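Local coordinates for protein acarbose Kinase Mak1 (Uncultured bacterium, PDB 6WB4) that phosphorylates the antidiabetic drug acarbose with ATP, a pfkB-family carbohydrate kinase from the human microbiome that probably confers resistance to the drug, at residues B[187-190]-B[191-194]; B[232-235]-B[236-239]; B[84-88]-B[89-93]. All blocks are in the same frame, centred on the assembly; numbering follows the deposited sequence.

Contact 1 (B[187-190]-B[191-194]); sequences VADY and HKDF. With GLC (alpha-D-glucopyranose), chain D.
Tyr190 turns an edge of its ring to the face of His191, a T-shaped pair with the planes at 84° and the centroids 5.4 Å apart. With chi1 at 177°, CG of Tyr190 stands opposite its own backbone N, and CD2 comes to lie over the imidazole, offset toward its rim. This is the close-packed half of the contact, and the sugar completes it. Carbon C1 of the glucose sits over the centre of one tyrosine face, and GLC C2 comes within 3.5 Å of Tyr190 CD2, the CH-pi packing by which aromatic side chains commonly hold pyranose rings. His191 reaches the same sugar from the side: its NE2 and the glucose O3 share a hydrogen bond of 3.2 Å, with O3 near the imidazole plane. The phenol hydroxyl bonds the backbone O of Ile159, which holds the tyrosine ring by its far end, while Trp184 stacks on His191. Both rings belong to the glycan pocket of this pfkB-family kinase, carried on the turn that leads from the strand 176-180 region into helix 192-195. Deeper in, Phe194 touches Tyr190 more lightly, CE2 to CE2 at 4.4 Å, and leans on Leu167 of helix 163-172. Away from the sugar the turn opens toward solvent, and there the hold is electrostatic. Asp189 and Lys192 run side by side, pointing the same way, and Lys192 NZ forms a salt bridge of 2.7 Å to Asp189 OD1, meeting the carboxylate from above its plane. The lysine chain is extended beyond CG, which carries its CE past the backbone O of Val187 at 3.6 Å. Beneath this pair, Lys192 N donates to Asp189 O at 3.2 Å.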
ATOM      1  N   VAL B 187     -15.671  -3.547 -27.553  1.00 76.96           N
ATOM      2  CA  VAL B 187     -15.469  -2.440 -28.486  1.00 79.28           C
ATOM      3  C   VAL B 187     -14.023  -1.947 -28.496  1.00 77.16           C
ATOM      4  O   VAL B 187     -13.459  -1.703 -29.564  1.00 81.36           O
ATOM      5  CB  VAL B 187     -16.401  -1.244 -28.142  1.00 62.45           C
ATOM      6  CG1 VAL B 187     -16.107  -0.047 -29.026  1.00 53.03           C
ATOM      7  CG2 VAL B 187     -17.863  -1.648 -28.240  1.00 55.89           C
ATOM      8  N   ALA B 188     -13.432  -1.802 -27.310  1.00 70.36           N
ATOM      9  CA  ALA B 188     -12.051  -1.328 -27.173  1.00 64.04           C
ATOM     10  C   ALA B 188     -11.074  -2.142 -28.025  1.00 74.98           C
ATOM     11  O   ALA B 188     -11.106  -3.373 -28.027  1.00 86.59           O
ATOM     12  CB  ALA B 188     -11.629  -1.358 -25.708  1.00 57.99           C
ATOM     13  N   ASP B 189     -10.199  -1.441 -28.738  1.00 74.14           N
ATOM     14  CA  ASP B 189      -9.302  -2.068 -29.705  1.00 74.45           C
ATOM     15  C   ASP B 189      -8.112  -2.751 -29.036  1.00 73.07           C
ATOM     16  O   ASP B 189      -7.500  -3.663 -29.602  1.00 70.96           O
ATOM     17  CB  ASP B 189      -8.814  -1.026 -30.708  1.00 73.16           C
ATOM     18  CG  ASP B 189      -9.949  -0.441 -31.526  1.00 83.44           C
ATOM     19  OD1 ASP B 189     -10.487  -1.161 -32.396  1.00 72.58           O
ATOM     20  OD2 ASP B 189     -10.312   0.734 -31.285  1.00 89.83           O
ATOM     21  N   TYR B 190      -7.786  -2.298 -27.831  1.00 73.05           N
ATOM     22  CA  TYR B 190      -6.632  -2.814 -27.102  1.00 64.32           C
ATOM     23  C   TYR B 190      -6.651  -4.334 -26.982  1.00 67.96           C
ATOM     24  O   TYR B 190      -5.616  -4.986 -27.112  1.00 68.88           O
ATOM     25  CB  TYR B 190      -6.552  -2.202 -25.698  1.00 48.67           C
ATOM     26  CG  TYR B 190      -5.410  -2.776 -24.914  1.00 49.20           C
ATOM     27  CD1 TYR B 190      -4.136  -2.240 -25.017  1.00 44.01           C
ATOM     28  CD2 TYR B 190      -5.592  -3.896 -24.113  1.00 45.87           C
ATOM     29  CE1 TYR B 190      -3.081  -2.794 -24.333  1.00 50.68           C
ATOM     30  CE2 TYR B 190      -4.541  -4.455 -23.421  1.00 45.59           C
ATOM     31  CZ  TYR B 190      -3.297  -3.897 -23.531  1.00 49.99           C
ATOM     32  OH  TYR B 190      -2.260  -4.449 -22.840  1.00 53.95           O
ATOM     33  N   HIS B 191      -7.831  -4.886 -26.713  1.00 68.56           N
ATOM     34  CA  HIS B 191      -7.976  -6.307 -26.412  1.00 66.87           C
ATOM     35  C   HIS B 191      -8.036  -7.208 -27.643  1.00 67.90           C
ATOM     36  O   HIS B 191      -7.824  -8.412 -27.545  1.00 82.99           O
ATOM     37  CB  HIS B 191      -9.246  -6.537 -25.587  1.00 57.79           C
ATOM     38  CG  HIS B 191      -9.356  -5.658 -24.383  1.00 68.88           C
ATOM     39  ND1 HIS B 191      -9.501  -4.290 -24.470  1.00 74.26           N
ATOM     40  CD2 HIS B 191      -9.358  -5.952 -23.060  1.00 65.71           C
ATOM     41  CE1 HIS B 191      -9.585  -3.778 -23.256  1.00 64.48           C
ATOM     42  NE2 HIS B 191      -9.498  -4.766 -22.383  1.00 64.10           N
ATOM     43  N   LYS B 192      -8.320  -6.622 -28.798  1.00 66.44           N
ATOM     44  CA  LYS B 192      -8.717  -7.403 -29.965  1.00 75.40           C
ATOM     45  C   LYS B 192      -7.678  -8.441 -30.409  1.00 70.52           C
ATOM     46  O   LYS B 192      -8.041  -9.563 -30.770  1.00 65.61           O
ATOM     47  CB  LYS B 192      -9.066  -6.456 -31.113  1.00 75.21           C
ATOM     48  CG  LYS B 192     -10.481  -5.887 -31.004  1.00 71.53           C
ATOM     49  CD  LYS B 192     -10.761  -4.841 -32.072  1.00 74.15           C
ATOM     50  CE  LYS B 192     -12.115  -4.172 -31.861  1.00 70.68           C
ATOM     51  NZ  LYS B 192     -12.342  -3.059 -32.825  1.00 61.72           N
ATOM     52  N   ASP B 193      -6.397  -8.086 -30.358  1.00 61.11           N
ATOM     53  CA  ASP B 193      -5.338  -9.030 -30.709  1.00 61.30           C
ATOM     54  C   ASP B 193      -5.443 -10.316 -29.887  1.00 72.07           C
ATOM     55  O   ASP B 193      -5.217 -11.417 -30.392  1.00 74.69           O
ATOM     56  CB  ASP B 193      -3.964  -8.400 -30.490  1.00 59.30           C
ATOM     57  CG  ASP B 193      -3.464  -7.643 -31.702  1.00 60.73           C
ATOM     58  OD1 ASP B 193      -3.811  -8.038 -32.832  1.00 61.58           O
ATOM     59  OD2 ASP B 193      -2.706  -6.668 -31.523  1.00 55.97           O
ATOM     60  N   PHE B 194      -5.784 -10.162 -28.614  1.00 71.37           N
ATOM     61  CA  PHE B 194      -5.955 -11.287 -27.713  1.00 59.23           C
ATOM     62  C   PHE B 194      -7.267 -12.018 -27.984  1.00 63.22           C
ATOM     63  O   PHE B 194      -7.315 -13.253 -28.003  1.00 59.61           O
ATOM     64  CB  PHE B 194      -5.924 -10.814 -26.265  1.00 56.06           C
ATOM     65  CG  PHE B 194      -4.647 -10.124 -25.867  1.00 59.34           C
ATOM     66  CD1 PHE B 194      -3.555 -10.852 -25.438  1.00 57.33           C
ATOM     67  CD2 PHE B 194      -4.554  -8.745 -25.885  1.00 62.94           C
ATOM     68  CE1 PHE B 194      -2.388 -10.218 -25.052  1.00 55.84           C
ATOM     69  CE2 PHE B 194      -3.393  -8.106 -25.495  1.00 54.71           C
ATOM     70  CZ  PHE B 194      -2.309  -8.843 -25.079  1.00 53.03           C
TER
HETATM   71  C1  GLC D   2      -5.099  -1.855 -20.968  0.91126.30           C
HETATM   72  C2  GLC D   2      -6.555  -2.291 -21.112  0.91122.82           C
HETATM   73  C3  GLC D   2      -7.159  -2.585 -19.742  0.91121.55           C
HETATM   74  C4  GLC D   2      -6.295  -3.629 -19.034  0.91121.10           C
HETATM   75  C5  GLC D   2      -4.859  -3.112 -18.935  0.91116.73           C
HETATM   76  C6  GLC D   2      -3.950  -4.117 -18.235  0.91105.13           C
HETATM   77  O2  GLC D   2      -7.305  -1.275 -21.793  0.91120.65           O
HETATM   78  O3  GLC D   2      -8.513  -3.033 -19.895  0.91117.68           O
HETATM   79  O4  GLC D   2      -6.818  -3.944 -17.739  0.91123.18           O
HETATM   80  O5  GLC D   2      -4.351  -2.847 -20.248  0.91124.03           O
HETATM   81  O6  GLC D   2      -2.613  -3.601 -18.192  0.91100.24           O

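Contact 2 (B[232-235]-B[236-239]); sequences GSEG and ARVW. With ATP (adenosine-5'-triphosphate), chain H.
Glu234 and Arg237 join across this turn, which begins two residues earlier, at Gly232. There the backbone takes a positive phi of 57° and brings its N to 3.5 Å from ATP O5'. The O of Gly232 then accepts from Gly235 N at 2.9 Å, closing the loop over Ser233 and Glu234. Glu234 stands on the exposed outer side. Its CG lies between the backbone N and the carbonyl carbon (chi1 60°), and the chain runs extended to OE2, which receives Arg237 NH2 at 3.2 Å in a salt bridge. The oxygen is met on its anti side but tilted 32° from the carboxylate plane, with the two flat groups perpendicular, an arrangement consistent with a single N-H bond rather than a paired one. The other terminal nitrogen, Arg237 NH1, has a salt bridge to Glu211, leaving the guanidinium between two acids. This is the loop of a beta hairpin joining the antiparallel strands 226-230 and 236-240 of the large mixed sheet in the pfkB fold, set at the nucleotide. Gly235 comes last: its O accepts from the ribose O3' of ATP at 2.9 Å, and CB of Ala236, the first strand residue, approaches that same O3' at 3.4 Å. From Ala236 onward the chain is bonded into the sheet, with Ile249 and Val229 as backbone partners of Ala236 and Arg237.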
ATOM      1  N   GLY B 232     -20.322 -14.850 -12.769  1.00 99.15           N
ATOM      2  CA  GLY B 232     -20.345 -14.905 -11.320  1.00110.49           C
ATOM      3  C   GLY B 232     -21.602 -15.520 -10.739  1.00117.42           C
ATOM      4  O   GLY B 232     -21.762 -16.742 -10.735  1.00119.15           O
ATOM      5  N   SER B 233     -22.496 -14.656 -10.264  1.00117.47           N
ATOM      6  CA  SER B 233     -23.710 -15.063  -9.559  1.00111.49           C
ATOM      7  C   SER B 233     -24.543 -16.070 -10.342  1.00106.27           C
ATOM      8  O   SER B 233     -25.046 -17.040  -9.780  1.00107.36           O
ATOM      9  CB  SER B 233     -24.560 -13.838  -9.232  1.00113.24           C
ATOM     10  OG  SER B 233     -23.775 -12.830  -8.625  1.00118.38           O
ATOM     11  N   GLU B 234     -24.684 -15.835 -11.641  1.00 98.73           N
ATOM     12  CA  GLU B 234     -25.479 -16.715 -12.485  1.00 98.15           C
ATOM     13  C   GLU B 234     -24.633 -17.713 -13.280  1.00 87.97           C
ATOM     14  O   GLU B 234     -25.076 -18.240 -14.305  1.00 82.76           O
ATOM     15  CB  GLU B 234     -26.341 -15.880 -13.436  1.00105.11           C
ATOM     16  CG  GLU B 234     -25.549 -14.980 -14.350  1.00104.96           C
ATOM     17  CD  GLU B 234     -26.424 -14.264 -15.352  1.00111.14           C
ATOM     18  OE1 GLU B 234     -27.661 -14.322 -15.200  1.00117.37           O
ATOM     19  OE2 GLU B 234     -25.875 -13.649 -16.294  1.00109.52           O
ATOM     20  N   GLY B 235     -23.417 -17.973 -12.805  1.00 82.29           N
ATOM     21  CA  GLY B 235     -22.599 -19.039 -13.360  1.00 81.94           C
ATOM     22  C   GLY B 235     -21.746 -18.663 -14.556  1.00 79.11           C
ATOM     23  O   GLY B 235     -21.009 -17.679 -14.520  1.00 80.04           O
ATOM     24  N   ALA B 236     -21.840 -19.458 -15.618  1.00 73.83           N
ATOM     25  CA  ALA B 236     -21.026 -19.240 -16.810  1.00 67.56           C
ATOM     26  C   ALA B 236     -21.725 -19.693 -18.083  1.00 73.34           C
ATOM     27  O   ALA B 236     -22.570 -20.593 -18.066  1.00 84.84           O
ATOM     28  CB  ALA B 236     -19.696 -19.957 -16.676  1.00 62.15           C
ATOM     29  N   ARG B 237     -21.371 -19.039 -19.184  1.00 68.02           N
ATOM     30  CA  ARG B 237     -21.903 -19.358 -20.498  1.00 73.74           C
ATOM     31  C   ARG B 237     -20.756 -19.632 -21.454  1.00 79.91           C
ATOM     32  O   ARG B 237     -19.804 -18.856 -21.535  1.00 74.52           O
ATOM     33  CB  ARG B 237     -22.821 -18.230 -20.999  1.00 76.55           C
ATOM     34  CG  ARG B 237     -24.130 -18.150 -20.196  1.00 85.37           C
ATOM     35  CD  ARG B 237     -25.105 -17.056 -20.645  1.00 87.88           C
ATOM     36  NE  ARG B 237     -25.102 -15.865 -19.794  1.00 83.45           N
ATOM     37  CZ  ARG B 237     -24.165 -14.926 -19.802  1.00 88.12           C
ATOM     38  NH1 ARG B 237     -23.118 -15.043 -20.603  1.00106.87           N
ATOM     39  NH2 ARG B 237     -24.265 -13.877 -18.994  1.00 71.36           N
ATOM     40  N   VAL B 238     -20.852 -20.755 -22.160  1.00 76.92           N
ATOM     41  CA  VAL B 238     -19.823 -21.174 -23.103  1.00 63.22           C
ATOM     42  C   VAL B 238     -20.347 -21.228 -24.532  1.00 67.07           C
ATOM     43  O   VAL B 238     -21.272 -21.978 -24.847  1.00 68.69           O
ATOM     44  CB  VAL B 238     -19.248 -22.556 -22.737  1.00 65.64           C
ATOM     45  CG1 VAL B 238     -18.206 -22.975 -23.752  1.00 53.58           C
ATOM     46  CG2 VAL B 238     -18.640 -22.534 -21.345  1.00 71.14           C
ATOM     47  N   TRP B 239     -19.749 -20.422 -25.397  1.00 68.03           N
ATOM     48  CA  TRP B 239     -20.122 -20.398 -26.797  1.00 63.78           C
ATOM     49  C   TRP B 239     -19.134 -21.171 -27.644  1.00 72.31           C
ATOM     50  O   TRP B 239     -17.936 -20.935 -27.543  1.00 76.69           O
ATOM     51  CB  TRP B 239     -20.185 -18.961 -27.309  1.00 76.43           C
ATOM     52  CG  TRP B 239     -21.076 -18.064 -26.535  1.00 76.80           C
ATOM     53  CD1 TRP B 239     -20.802 -17.458 -25.345  1.00 73.46           C
ATOM     54  CD2 TRP B 239     -22.378 -17.632 -26.918  1.00 77.00           C
ATOM     55  NE1 TRP B 239     -21.869 -16.690 -24.953  1.00 70.86           N
ATOM     56  CE2 TRP B 239     -22.851 -16.779 -25.907  1.00 73.90           C
ATOM     57  CE3 TRP B 239     -23.202 -17.893 -28.020  1.00 83.39           C
ATOM     58  CZ2 TRP B 239     -24.105 -16.182 -25.960  1.00 83.48           C
ATOM     59  CZ3 TRP B 239     -24.447 -17.304 -28.070  1.00 80.94           C
ATOM     60  CH2 TRP B 239     -24.886 -16.455 -27.050  1.00 81.03           C
TER
HETATM   61  PG  ATP H 302     -11.599 -11.423 -11.936  0.84197.01           P
HETATM   62  O1G ATP H 302     -11.943 -10.858 -10.576  0.84196.83           O
HETATM   63  O2G ATP H 302     -11.709 -10.436 -13.076  0.84196.21           O
HETATM   64  O3G ATP H 302     -10.348 -12.268 -11.958  0.84190.67           O
HETATM   65  PB  ATP H 302     -14.299 -11.996 -12.490  0.84204.80           P
HETATM   66  O1B ATP H 302     -14.723 -11.085 -11.362  0.84204.81           O
HETATM   67  O2B ATP H 302     -14.419 -11.533 -13.925  0.84198.26           O
HETATM   68  O3B ATP H 302     -12.782 -12.476 -12.227  0.84220.98           O
HETATM   69  PA  ATP H 302     -16.697 -13.461 -12.282  0.84214.78           P
HETATM   70  O1A ATP H 302     -17.243 -13.059 -13.633  0.84210.75           O
HETATM   71  O2A ATP H 302     -17.168 -12.736 -11.041  0.84212.69           O
HETATM   72  O3A ATP H 302     -15.089 -13.390 -12.343  0.84214.41           O
HETATM   73  O5' ATP H 302     -16.938 -15.044 -12.072  0.84144.03           O
HETATM   74  C5' ATP H 302     -16.077 -15.995 -12.706  0.84137.72           C
HETATM   75  C4' ATP H 302     -16.547 -17.436 -12.496  0.84129.89           C
HETATM   76  O4' ATP H 302     -16.350 -17.851 -11.140  0.84128.41           O
HETATM   77  C3' ATP H 302     -18.022 -17.633 -12.813  0.84126.90           C
HETATM   78  O3' ATP H 302     -18.198 -18.212 -14.106  0.84129.06           O
HETATM   79  C2' ATP H 302     -18.533 -18.579 -11.746  0.84124.80           C
HETATM   80  O2' ATP H 302     -18.643 -19.914 -12.254  0.84118.30           O
HETATM   81  C1' ATP H 302     -17.508 -18.514 -10.627  0.84128.33           C
HETATM   82  N9  ATP H 302     -18.129 -17.651  -9.599  0.84133.46           N
HETATM   83  C8  ATP H 302     -17.841 -16.351  -9.386  0.84136.46           C
HETATM   84  N7  ATP H 302     -18.597 -15.836  -8.384  0.84135.31           N
HETATM   85  C5  ATP H 302     -19.398 -16.826  -7.946  0.84131.94           C
HETATM   86  C6  ATP H 302     -20.438 -16.965  -6.906  0.84125.83           C
HETATM   87  N6  ATP H 302     -20.776 -15.914  -6.123  0.84124.55           N
HETATM   88  N1  ATP H 302     -21.033 -18.171  -6.770  0.84125.78           N
HETATM   89  C2  ATP H 302     -20.698 -19.222  -7.544  0.84122.95           C
HETATM   90  N3  ATP H 302     -19.762 -19.170  -8.507  0.84120.33           N
HETATM   91  C4  ATP H 302     -19.088 -18.020  -8.749  0.84129.16           C

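Contact 3 (B[84-88]-B[89-93]); sequences IGDDA and EGRLI
Asp87 reaches forward over the first turn of helix 88-100 and meets the backbone of Gly90. From the backbone, CB leads off 4.0 Å from Glu89 OE2, and with chi1 at 41° CG is tucked between the backbone N and the carbonyl carbon, 3.8 Å from Glu89 CG. OD1 accepts from Gly90 N at 3.0 Å, nearly along its own C-O axis, and also bonds the hydroxyl of Thr113. OD2 turns to Arg115 in a salt bridge. This arginine probably eases the proximity of the Asp87 and Glu89 carboxylates, which lie with their planes at right angles; its link to Glu89 is long and weak. The backbone of Asp87 works too, its O taking Arg91 N at 2.9 Å. The Arg91 side chain bends back at chi3, laying one guanidinium face over the Asp87 carbonyl carbon, while Asp86 OD1 sits at its edge, 3.7 Å from NH1, a long ion pair. Gly90, with no side chain, lets the loop pack close: its CA makes a C-H...O contact with Gly85 O at 3.5 Å. Beneath, Ile84 and Ile93 slide past each other in opposite directions, CG2 against CD1 at 4.0 Å. Ala88 meets Ala88 of the second subunit, placing the helix start at the dimer interface. The arrangement is an aspartate N-cap, here where strand 78-84 of the large mixed sheet passes into its following helix.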
ATOM      1  N   ILE B  84       9.568  -8.005 -13.952  1.00 57.21           N
ATOM      2  CA  ILE B  84       9.473  -7.419 -12.621  1.00 56.18           C
ATOM      3  C   ILE B  84      10.505  -6.316 -12.468  1.00 57.66           C
ATOM      4  O   ILE B  84      11.194  -5.984 -13.416  1.00 57.94           O
ATOM      5  CB  ILE B  84       9.671  -8.466 -11.516  1.00 52.30           C
ATOM      6  CG1 ILE B  84      11.102  -9.006 -11.566  1.00 47.71           C
ATOM      7  CG2 ILE B  84       8.660  -9.578 -11.666  1.00 32.30           C
ATOM      8  CD1 ILE B  84      11.358 -10.131 -10.608  1.00 51.87           C
ATOM      9  N   GLY B  85      10.582  -5.728 -11.280  1.00 65.12           N
ATOM     10  CA  GLY B  85      11.604  -4.744 -10.992  1.00 58.83           C
ATOM     11  C   GLY B  85      12.724  -5.334 -10.159  1.00 65.30           C
ATOM     12  O   GLY B  85      12.539  -6.326  -9.454  1.00 67.66           O
ATOM     13  N   ASP B  86      13.893  -4.712 -10.229  1.00 64.27           N
ATOM     14  CA  ASP B  86      14.978  -5.033  -9.314  1.00 50.16           C
ATOM     15  C   ASP B  86      14.758  -4.285  -8.014  1.00 63.59           C
ATOM     16  O   ASP B  86      15.511  -3.375  -7.665  1.00 61.06           O
ATOM     17  CB  ASP B  86      16.329  -4.663  -9.922  1.00 63.38           C
ATOM     18  CG  ASP B  86      17.493  -5.080  -9.055  1.00 76.34           C
ATOM     19  OD1 ASP B  86      17.316  -5.968  -8.195  1.00 82.55           O
ATOM     20  OD2 ASP B  86      18.586  -4.501  -9.227  1.00 87.02           O
ATOM     21  N   ASP B  87      13.687  -4.653  -7.320  1.00 67.20           N
ATOM     22  CA  ASP B  87      13.342  -4.030  -6.058  1.00 59.31           C
ATOM     23  C   ASP B  87      12.755  -5.045  -5.073  1.00 60.98           C
ATOM     24  O   ASP B  87      12.624  -6.223  -5.393  1.00 68.20           O
ATOM     25  CB  ASP B  87      12.366  -2.879  -6.299  1.00 51.64           C
ATOM     26  CG  ASP B  87      11.323  -3.207  -7.338  1.00 55.16           C
ATOM     27  OD1 ASP B  87      10.838  -4.357  -7.354  1.00 55.48           O
ATOM     28  OD2 ASP B  87      10.981  -2.311  -8.136  1.00 68.35           O
ATOM     29  N   ALA B  88      12.359  -4.558  -3.899  1.00 59.34           N
ATOM     30  CA  ALA B  88      11.832  -5.386  -2.814  1.00 56.23           C
ATOM     31  C   ALA B  88      10.581  -6.165  -3.218  1.00 55.81           C
ATOM     32  O   ALA B  88      10.411  -7.324  -2.842  1.00 60.33           O
ATOM     33  CB  ALA B  88      11.532  -4.510  -1.581  1.00 48.54           C
ATOM     34  N   GLU B  89       9.685  -5.511  -3.945  1.00 56.05           N
ATOM     35  CA  GLU B  89       8.478  -6.172  -4.430  1.00 64.65           C
ATOM     36  C   GLU B  89       8.857  -7.248  -5.447  1.00 74.44           C
ATOM     37  O   GLU B  89       8.200  -8.289  -5.558  1.00 70.99           O
ATOM     38  CB  GLU B  89       7.513  -5.147  -5.023  1.00 66.67           C
ATOM     39  CG  GLU B  89       8.174  -3.822  -5.381  1.00 81.06           C
ATOM     40  CD  GLU B  89       8.175  -2.821  -4.229  1.00 87.62           C
ATOM     41  OE1 GLU B  89       7.117  -2.634  -3.593  1.00 86.04           O
ATOM     42  OE2 GLU B  89       9.241  -2.226  -3.956  1.00 91.32           O
ATOM     43  N   GLY B  90       9.914  -6.974  -6.205  1.00 74.60           N
ATOM     44  CA  GLY B  90      10.472  -7.943  -7.125  1.00 67.72           C
ATOM     45  C   GLY B  90      11.004  -9.183  -6.425  1.00 67.93           C
ATOM     46  O   GLY B  90      10.763 -10.310  -6.879  1.00 53.19           O
ATOM     47  N   ARG B  91      11.745  -8.974  -5.335  1.00 60.75           N
ATOM     48  CA  ARG B  91      12.314 -10.078  -4.567  1.00 59.41           C
ATOM     49  C   ARG B  91      11.245 -10.868  -3.829  1.00 57.06           C
ATOM     50  O   ARG B  91      11.367 -12.073  -3.640  1.00 61.07           O
ATOM     51  CB  ARG B  91      13.369  -9.559  -3.590  1.00 66.62           C
ATOM     52  CG  ARG B  91      14.718  -9.303  -4.262  1.00 83.87           C
ATOM     53  CD  ARG B  91      15.798  -8.826  -3.296  1.00 82.39           C
ATOM     54  NE  ARG B  91      15.520  -7.483  -2.798  1.00 92.30           N
ATOM     55  CZ  ARG B  91      15.763  -6.368  -3.485  1.00101.02           C
ATOM     56  NH1 ARG B  91      16.290  -6.433  -4.704  1.00109.94           N
ATOM     57  NH2 ARG B  91      15.478  -5.187  -2.957  1.00 97.03           N
ATOM     58  N   LEU B  92      10.178 -10.190  -3.442  1.00 56.93           N
ATOM     59  CA  LEU B  92       9.056 -10.855  -2.807  1.00 51.53           C
ATOM     60  C   LEU B  92       8.425 -11.832  -3.778  1.00 53.15           C
ATOM     61  O   LEU B  92       8.184 -12.991  -3.434  1.00 56.62           O
ATOM     62  CB  LEU B  92       8.023  -9.832  -2.318  1.00 51.15           C
ATOM     63  CG  LEU B  92       6.692 -10.418  -1.861  1.00 50.83           C
ATOM     64  CD1 LEU B  92       6.903 -11.399  -0.716  1.00 38.63           C
ATOM     65  CD2 LEU B  92       5.722  -9.308  -1.468  1.00 46.12           C
ATOM     66  N   ILE B  93       8.179 -11.363  -5.001  1.00 57.21           N
ATOM     67  CA  ILE B  93       7.616 -12.202  -6.063  1.00 52.60           C
ATOM     68  C   ILE B  93       8.471 -13.449  -6.306  1.00 59.19           C
ATOM     69  O   ILE B  93       7.951 -14.568  -6.386  1.00 64.49           O
ATOM     70  CB  ILE B  93       7.476 -11.417  -7.378  1.00 54.81           C
ATOM     71  CG1 ILE B  93       6.270 -10.472  -7.304  1.00 47.34           C
ATOM     72  CG2 ILE B  93       7.339 -12.360  -8.553  1.00 40.52           C
ATOM     73  CD1 ILE B  93       6.179  -9.501  -8.472  1.00 53.56           C
TER

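In the fold
Contacts 1 and 2 each touch a bound substrate, at different ends of the active site: residues 187-194 take part in the glycan pocket, residues 232-239 hold the ribose side of ATP, and their centres are 22 Å apart. Contact 3 binds neither; its centre lies 29 Å from that of contact 1 and 36 Å from that of contact 2, on the other side of the chain's centre from the latter. Even so, the Ile93 side chain is about 10 Å from a bound calcium ion, and Ala236 about 11 Å from one. Contacts 3 and 1 lead from strands of the large mixed sheet into helices, contact 2 from one strand into the next, and none touches another.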